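Local coordinates for protein dihydropteridine reductase (PDB 1OOE) that probably reduces quinonoid dihydrobiopterin to tetrahydrobiopterin with NADH or NADPH, as a homodimeric member of the short-chain dehydrogenase/reductase family, at residues G75-V79 / L125-G129; T116-G122 / G163-S168. One frame throughout, in Å; residues are numbered along the deposited sequence. Where two conformers were deposited one is given.

Contact 1: residues G75-V79 / L125-G129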
ATOM      1  N   GLY A  75       0.280  13.106 -21.898  1.00  9.01           N
ATOM      2  CA  GLY A  75       0.331  12.990 -20.453  1.00  8.31           C
ATOM      3  C   GLY A  75      -0.912  12.364 -19.854  1.00  7.87           C
ATOM      4  O   GLY A  75      -2.000  12.418 -20.434  1.00  8.21           O
ATOM      5  N   VAL A  76      -0.725  11.734 -18.699  1.00  7.18           N
ATOM      6  CA  VAL A  76      -1.805  11.108 -17.940  1.00  7.93           C
ATOM      7  C   VAL A  76      -1.631  11.714 -16.548  1.00  7.40           C
ATOM      8  O   VAL A  76      -0.588  11.541 -15.922  1.00  8.12           O
ATOM      9  CB  VAL A  76      -1.633   9.566 -17.868  1.00  6.57           C
ATOM     10  CG1 VAL A  76      -2.708   8.956 -16.968  1.00  8.29           C
ATOM     11  CG2 VAL A  76      -1.731   8.967 -19.268  1.00  8.16           C
ATOM     12  N   PHE A  77      -2.636  12.450 -16.086  1.00  8.57           N
ATOM     13  CA  PHE A  77      -2.563  13.100 -14.781  1.00  9.28           C
ATOM     14  C   PHE A  77      -3.624  12.525 -13.854  1.00  8.37           C
ATOM     15  O   PHE A  77      -4.815  12.667 -14.112  1.00  8.92           O
ATOM     16  CB  PHE A  77      -2.777  14.610 -14.934  1.00 10.21           C
ATOM     17  CG  PHE A  77      -1.988  15.234 -16.061  1.00  8.57           C
ATOM     18  CD1 PHE A  77      -0.638  14.939 -16.241  1.00 11.06           C
ATOM     19  CD2 PHE A  77      -2.600  16.130 -16.932  1.00  9.76           C
ATOM     20  CE1 PHE A  77       0.092  15.530 -17.273  1.00 11.03           C
ATOM     21  CE2 PHE A  77      -1.881  16.729 -17.968  1.00 10.31           C
ATOM     22  CZ  PHE A  77      -0.533  16.428 -18.139  1.00 11.90           C
ATOM     23  N   CYS A  78      -3.187  11.882 -12.773  1.00  7.88           N
ATOM     24  CA  CYS A  78      -4.114  11.272 -11.824  1.00  8.73           C
ATOM     25  C   CYS A  78      -4.177  12.040 -10.510  1.00  9.77           C
ATOM     26  O   CYS A  78      -3.207  12.064  -9.753  1.00  9.52           O
ATOM     27  CB  CYS A  78      -3.701   9.825 -11.551  1.00  7.30           C
ATOM     28  SG  CYS A  78      -4.882   8.892 -10.545  1.00  9.30           S
ATOM     29  N   VAL A  79      -5.326  12.657 -10.246  1.00  9.33           N
ATOM     30  CA  VAL A  79      -5.528  13.435  -9.025  1.00 10.03           C
ATOM     31  C   VAL A  79      -6.800  13.014  -8.288  1.00 12.67           C
ATOM     32  O   VAL A  79      -7.345  13.774  -7.481  1.00 14.53           O
ATOM     33  CB  VAL A  79      -5.610  14.948  -9.348  1.00 11.81           C
ATOM     34  CG1 VAL A  79      -4.258  15.439  -9.849  1.00 10.05           C
ATOM     35  CG2 VAL A  79      -6.694  15.209 -10.398  1.00 10.96           C
ATOM     36  N   LEU A 125       3.662  10.918 -16.849  1.00  7.48           N
ATOM     37  CA  LEU A 125       2.623  10.311 -16.021  1.00  7.46           C
ATOM     38  C   LEU A 125       2.779  11.002 -14.669  1.00  7.85           C
ATOM     39  O   LEU A 125       3.873  11.016 -14.099  1.00  8.30           O
ATOM     40  CB  LEU A 125       2.830   8.803 -15.836  1.00  7.91           C
ATOM     41  CG  LEU A 125       2.002   8.182 -14.692  1.00  7.38           C
ATOM     42  CD1 LEU A 125       0.512   8.238 -15.026  1.00  8.89           C
ATOM     43  CD2 LEU A 125       2.439   6.739 -14.459  1.00  8.84           C
ATOM     44  N   GLN A 126       1.706  11.607 -14.175  1.00  6.62           N
ATOM     45  CA  GLN A 126       1.755  12.272 -12.875  1.00  6.29           C
ATOM     46  C   GLN A 126       0.762  11.610 -11.933  1.00  5.84           C
ATOM     47  O   GLN A 126      -0.381  11.343 -12.304  1.00  8.01           O
ATOM     48  CB  GLN A 126       1.442  13.765 -13.026  1.00  7.49           C
ATOM     49  CG  GLN A 126       1.191  14.501 -11.711  1.00  7.35           C
ATOM     50  CD  GLN A 126      -0.283  14.560 -11.363  1.00  9.10           C
ATOM     51  OE1 GLN A 126      -1.114  14.870 -12.218  1.00 10.82           O
ATOM     52  NE2 GLN A 126      -0.619  14.274 -10.102  1.00  9.50           N
ATOM     53  N   LEU A 127       1.223  11.323 -10.721  1.00  6.09           N
ATOM     54  CA  LEU A 127       0.390  10.694  -9.705  1.00  6.14           C
ATOM     55  C   LEU A 127       0.342  11.611  -8.492  1.00  5.64           C
ATOM     56  O   LEU A 127       1.135  12.550  -8.372  1.00  5.40           O
ATOM     57  CB  LEU A 127       0.968   9.336  -9.290  1.00  7.18           C
ATOM     58  CG  LEU A 127       1.186   8.288 -10.386  1.00  6.78           C
ATOM     59  CD1 LEU A 127       1.815   7.049  -9.770  1.00  7.73           C
ATOM     60  CD2 LEU A 127      -0.140   7.944 -11.065  1.00  6.86           C
ATOM     61  N   THR A 128      -0.580  11.331  -7.585  1.00  6.56           N
ATOM     62  CA  THR A 128      -0.708  12.147  -6.391  1.00  7.66           C
ATOM     63  C   THR A 128      -0.404  11.328  -5.148  1.00  7.02           C
ATOM     64  O   THR A 128      -1.078  10.340  -4.868  1.00  7.91           O
ATOM     65  CB  THR A 128      -2.120  12.742  -6.290  1.00  9.75           C
ATOM     66  OG1 THR A 128      -2.388  13.529  -7.461  1.00  9.22           O
ATOM     67  CG2 THR A 128      -2.233  13.638  -5.061  1.00 11.04           C
ATOM     68  N   GLY A 129       0.626  11.740  -4.414  1.00  7.20           N
ATOM     69  CA  GLY A 129       1.009  11.037  -3.203  1.00  8.57           C
ATOM     70  C   GLY A 129       0.456  11.753  -1.986  1.00  8.44           C
ATOM     71  O   GLY A 129      -0.658  12.264  -2.024  1.00  8.65           O
TER
HETATM   72  O   HOH W   1      -2.472   9.222  -8.163  1.00  8.36           O
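Two neighbouring parallel strands at the heart of a Rossmann-type sheet meet here, with Val-76 paired to Leu-125 and Phe-77 to Gln-126. Their axes run 4.8 Å apart. Gln-126 N donates to Val-76 O at 2.9 Å, and Cys-78 N returns a bond of 2.9 Å to Gln-126 O. Where the strand of 75-78 ends, Thr-128 takes over with its side chain: OG1 donates to Cys-78 O at 2.8 Å, on a lone pair in the carbonyl plane, while a water accepts from Thr-128 N. Gln-126 bends at chi2 (-94°), which lays its amide beside Phe-77, 25° from the plane of the ring. OE1 rests 3.2 Å from Phe-77 CB and is buried without a polar partner; NE2 turns back to Leu-127 O in a weak bond. An alanine in place of Gln-126 would probably leave a gap beside Phe-77 CB and Val-79 CG1. On the other face, Leu-125 CD1 packs against Val-76 CB at 3.8 Å, and Val-76 also meets Ala-111 of helix 93-118. Such pairing of the fourth and fifth strands in the order 3-2-1-4-5-6-7 belongs to the short-chain dehydrogenase/reductase fold.

Contact 2: residues T116-G122 / G163-S168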
ATOM      1  N   THR A 116       1.129   2.868 -19.789  1.00 15.76           N
ATOM      2  CA  THR A 116       1.925   1.856 -20.470  1.00 16.35           C
ATOM      3  C   THR A 116       1.308   1.533 -21.823  1.00 16.34           C
ATOM      4  O   THR A 116       2.000   1.106 -22.748  1.00 16.33           O
ATOM      5  CB  THR A 116       2.029   0.558 -19.637  1.00 19.18           C
ATOM      6  OG1 THR A 116       0.722   0.011 -19.426  1.00 23.50           O
ATOM      7  CG2 THR A 116       2.678   0.841 -18.293  1.00 19.81           C
ATOM      8  N   THR A 117       0.007   1.778 -21.937  1.00 17.67           N
ATOM      9  CA  THR A 117      -0.730   1.503 -23.160  1.00 17.84           C
ATOM     10  C   THR A 117      -0.814   2.676 -24.137  1.00 16.22           C
ATOM     11  O   THR A 117      -0.590   2.518 -25.339  1.00 17.98           O
ATOM     12  CB  THR A 117      -2.194   1.089 -22.854  1.00 19.67           C
ATOM     13  OG1 THR A 117      -2.220   0.002 -21.918  1.00 20.17           O
ATOM     14  CG2 THR A 117      -2.899   0.669 -24.133  1.00 18.17           C
ATOM     15  N   HIS A 118      -1.121   3.855 -23.608  1.00 14.02           N
ATOM     16  CA  HIS A 118      -1.339   5.030 -24.440  1.00 11.33           C
ATOM     17  C   HIS A 118      -0.375   6.213 -24.393  1.00 11.55           C
ATOM     18  O   HIS A 118      -0.481   7.110 -25.224  1.00 12.61           O
ATOM     19  CB  HIS A 118      -2.747   5.549 -24.152  1.00 10.40           C
ATOM     20  CG  HIS A 118      -3.811   4.509 -24.306  1.00 10.49           C
ATOM     21  ND1 HIS A 118      -4.193   4.017 -25.535  1.00 10.39           N
ATOM     22  CD2 HIS A 118      -4.563   3.856 -23.389  1.00 11.06           C
ATOM     23  CE1 HIS A 118      -5.134   3.104 -25.369  1.00 11.00           C
ATOM     24  NE2 HIS A 118      -5.377   2.987 -24.075  1.00 10.88           N
ATOM     25  N   LEU A 119       0.548   6.234 -23.441  1.00 10.19           N
ATOM     26  CA  LEU A 119       1.472   7.361 -23.337  1.00  9.97           C
ATOM     27  C   LEU A 119       2.567   7.339 -24.407  1.00  8.63           C
ATOM     28  O   LEU A 119       3.205   6.311 -24.632  1.00 10.15           O
ATOM     29  CB  LEU A 119       2.110   7.385 -21.945  1.00  7.26           C
ATOM     30  CG  LEU A 119       2.930   8.614 -21.538  1.00  8.07           C
ATOM     31  CD1 LEU A 119       2.035   9.853 -21.417  1.00  7.66           C
ATOM     32  CD2 LEU A 119       3.603   8.330 -20.201  1.00  9.23           C
ATOM     33  N   LYS A 120       2.773   8.476 -25.065  1.00  9.67           N
ATOM     34  CA  LYS A 120       3.799   8.584 -26.103  1.00 11.00           C
ATOM     35  C   LYS A 120       5.186   8.465 -25.483  1.00 13.72           C
ATOM     36  O   LYS A 120       5.381   8.771 -24.301  1.00 11.17           O
ATOM     37  CB  LYS A 120       3.709   9.940 -26.812  1.00 11.86           C
ATOM     38  CG  LYS A 120       4.041  11.108 -25.869  0.50 12.17           C
ATOM     39  CD  LYS A 120       4.524  12.353 -26.603  0.50 13.65           C
ATOM     40  CE  LYS A 120       4.698  13.530 -25.656  0.50 11.79           C
ATOM     41  NZ  LYS A 120       5.084  14.769 -26.384  0.50 15.88           N
ATOM     42  N   PRO A 121       6.171   7.991 -26.262  1.00 13.56           N
ATOM     43  CA  PRO A 121       7.512   7.887 -25.687  1.00 13.93           C
ATOM     44  C   PRO A 121       7.916   9.304 -25.290  1.00 12.57           C
ATOM     45  O   PRO A 121       7.647  10.258 -26.024  1.00 13.57           O
ATOM     46  CB  PRO A 121       8.336   7.345 -26.850  1.00 14.76           C
ATOM     47  CG  PRO A 121       7.350   6.449 -27.538  1.00 16.85           C
ATOM     48  CD  PRO A 121       6.108   7.316 -27.572  1.00 17.21           C
ATOM     49  N   GLY A 122       8.534   9.444 -24.124  1.00 13.11           N
ATOM     50  CA  GLY A 122       8.935  10.761 -23.661  1.00 11.55           C
ATOM     51  C   GLY A 122       7.810  11.520 -22.972  1.00 11.57           C
ATOM     52  O   GLY A 122       7.997  12.659 -22.552  1.00 12.24           O
ATOM     53  N   GLY A 163       7.356  -1.025 -17.739  1.00 13.05           N
ATOM     54  CA  GLY A 163       6.257  -1.060 -18.682  1.00 14.56           C
ATOM     55  C   GLY A 163       5.987   0.302 -19.298  1.00 14.65           C
ATOM     56  O   GLY A 163       5.307   0.401 -20.319  1.00 16.57           O
ATOM     57  N   LEU A 164       6.505   1.357 -18.676  1.00 14.89           N
ATOM     58  CA  LEU A 164       6.308   2.700 -19.214  1.00 15.16           C
ATOM     59  C   LEU A 164       7.147   2.842 -20.476  1.00 15.75           C
ATOM     60  O   LEU A 164       8.183   2.194 -20.617  1.00 16.44           O
ATOM     61  CB  LEU A 164       6.711   3.767 -18.190  1.00 15.86           C
ATOM     62  CG  LEU A 164       5.783   3.895 -16.975  1.00 17.05           C
ATOM     63  CD1 LEU A 164       6.235   5.062 -16.111  1.00 16.71           C
ATOM     64  CD2 LEU A 164       4.343   4.099 -17.440  1.00 20.80           C
ATOM     65  N   PRO A 165       6.710   3.692 -21.415  1.00 16.37           N
ATOM     66  CA  PRO A 165       7.462   3.877 -22.659  1.00 17.08           C
ATOM     67  C   PRO A 165       8.828   4.528 -22.479  1.00 17.94           C
ATOM     68  O   PRO A 165       9.091   5.194 -21.478  1.00 17.87           O
ATOM     69  CB  PRO A 165       6.512   4.715 -23.514  1.00 16.22           C
ATOM     70  CG  PRO A 165       5.784   5.533 -22.504  1.00 17.98           C
ATOM     71  CD  PRO A 165       5.500   4.534 -21.400  1.00 17.26           C
ATOM     72  N   ASP A 166       9.697   4.326 -23.463  1.00 19.45           N
ATOM     73  CA  ASP A 166      11.042   4.884 -23.420  1.00 19.33           C
ATOM     74  C   ASP A 166      11.061   6.395 -23.269  1.00 18.56           C
ATOM     75  O   ASP A 166      10.236   7.104 -23.852  1.00 16.12           O
ATOM     76  CB  ASP A 166      11.816   4.515 -24.689  1.00 24.02           C
ATOM     77  CG  ASP A 166      12.028   3.025 -24.832  1.00 27.12           C
ATOM     78  OD1 ASP A 166      12.464   2.390 -23.849  1.00 29.39           O
ATOM     79  OD2 ASP A 166      11.768   2.492 -25.933  1.00 30.94           O
ATOM     80  N   ASN A 167      12.012   6.878 -22.475  1.00 18.79           N
ATOM     81  CA  ASN A 167      12.199   8.305 -22.260  1.00 16.55           C
ATOM     82  C   ASN A 167      11.075   9.003 -21.500  1.00 14.78           C
ATOM     83  O   ASN A 167      11.097  10.225 -21.354  1.00 14.91           O
ATOM     84  CB  ASN A 167      12.415   8.995 -23.610  1.00 18.69           C
ATOM     85  CG  ASN A 167      13.626   8.452 -24.355  1.00 22.81           C
ATOM     86  OD1 ASN A 167      13.666   8.459 -25.586  1.00 24.95           O
ATOM     87  ND2 ASN A 167      14.622   7.991 -23.609  1.00 22.35           N
ATOM     88  N   SER A 168      10.096   8.244 -21.017  1.00 12.94           N
ATOM     89  CA  SER A 168       8.996   8.853 -20.270  1.00 11.49           C
ATOM     90  C   SER A 168       9.395   9.053 -18.814  1.00 11.65           C
ATOM     91  O   SER A 168      10.397   8.508 -18.349  1.00 12.04           O
ATOM     92  CB  SER A 168       7.741   7.977 -20.339  1.00 11.34           C
ATOM     93  OG  SER A 168       7.947   6.726 -19.706  1.00 13.41           O
TER
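With CG2 opposite the carbonyl carbon and OG1 between N and C (chi1 61°), Thr-116 presents its methyl to Gly-163, while Leu-119, its CG opposite the backbone N (chi1 -170°), reaches CD2 to Ser-168 CB. The threonine methyl meets the peptide of Gly-163 at 3.3 Å from CG2 to O, and its other neighbour is Leu-164 CD2. The hydroxyl is engaged within its own helix, at Lys-113 O, so it is CB and the methyl that face Gly-163. The backbone of Gly-163 comes close to that methyl, at backbone angles that call for glycine.

Pro-165 fills the middle of the contact. Its CG lies 3.4 Å from Leu-119 O and also approaches Leu-119 CB, and its CB faces Pro-121 CA at 4.0 Å, so the ring is set against the backbone where the chain leaves the helix and begins to turn. Beyond it the loop folds into a type II beta turn, Pro-165 to Ser-168. Ser-168 OG donates to Pro-165 O at 2.6 Å, somewhat out of the carbonyl plane. The backbone N of Ser-168 donates to it as well, and both bonds close the turn on the same oxygen. The peptides of the turn meet Gly-122: Gly-122 N makes a weak, bent bond to Asp-166 O (2.9 Å), and Gly-122 CA sends a straight C-H...O contact to Asn-167 O at 3.2 Å. Positive phi at Gly-122 also favours glycine.

Thr-116 also packs against Ala-88 of the second subunit, while Lys-120 NZ forms a salt bridge with Asp-74 OD2. Joining the exit of helix 93-118 to the turn before strand 169-175, the contact lies at the N-terminal ends of the adjacent parallel strands 123-128 and 169-175, where the helix-to-strand connections of a Rossmann-type alpha/beta sheet come together.

In the fold
Contact 1 lies inside the sheet, contact 2 at the surface beyond the strand starts, their centres 14 Å apart. Leu-119 bridges them: its CD1 packs 3.7 Å from Gly-75 CA and its CD2 4.2 Å from Leu-125 N. The 116-122 half of contact 2 ends the beta-alpha-beta crossover joining the strands of contact 1, while 163-168 ends the following one. At the far strand ends, Val-79 touches residues that resemble a GxGxxG pattern, consistent with a dinucleotide site there. Lys-147 NZ, probably the lysine of the Tyr-x-x-x-Lys motif of the family, bonds Thr-128 O and Gly-129 O, placing contact 1 beside the likely active site.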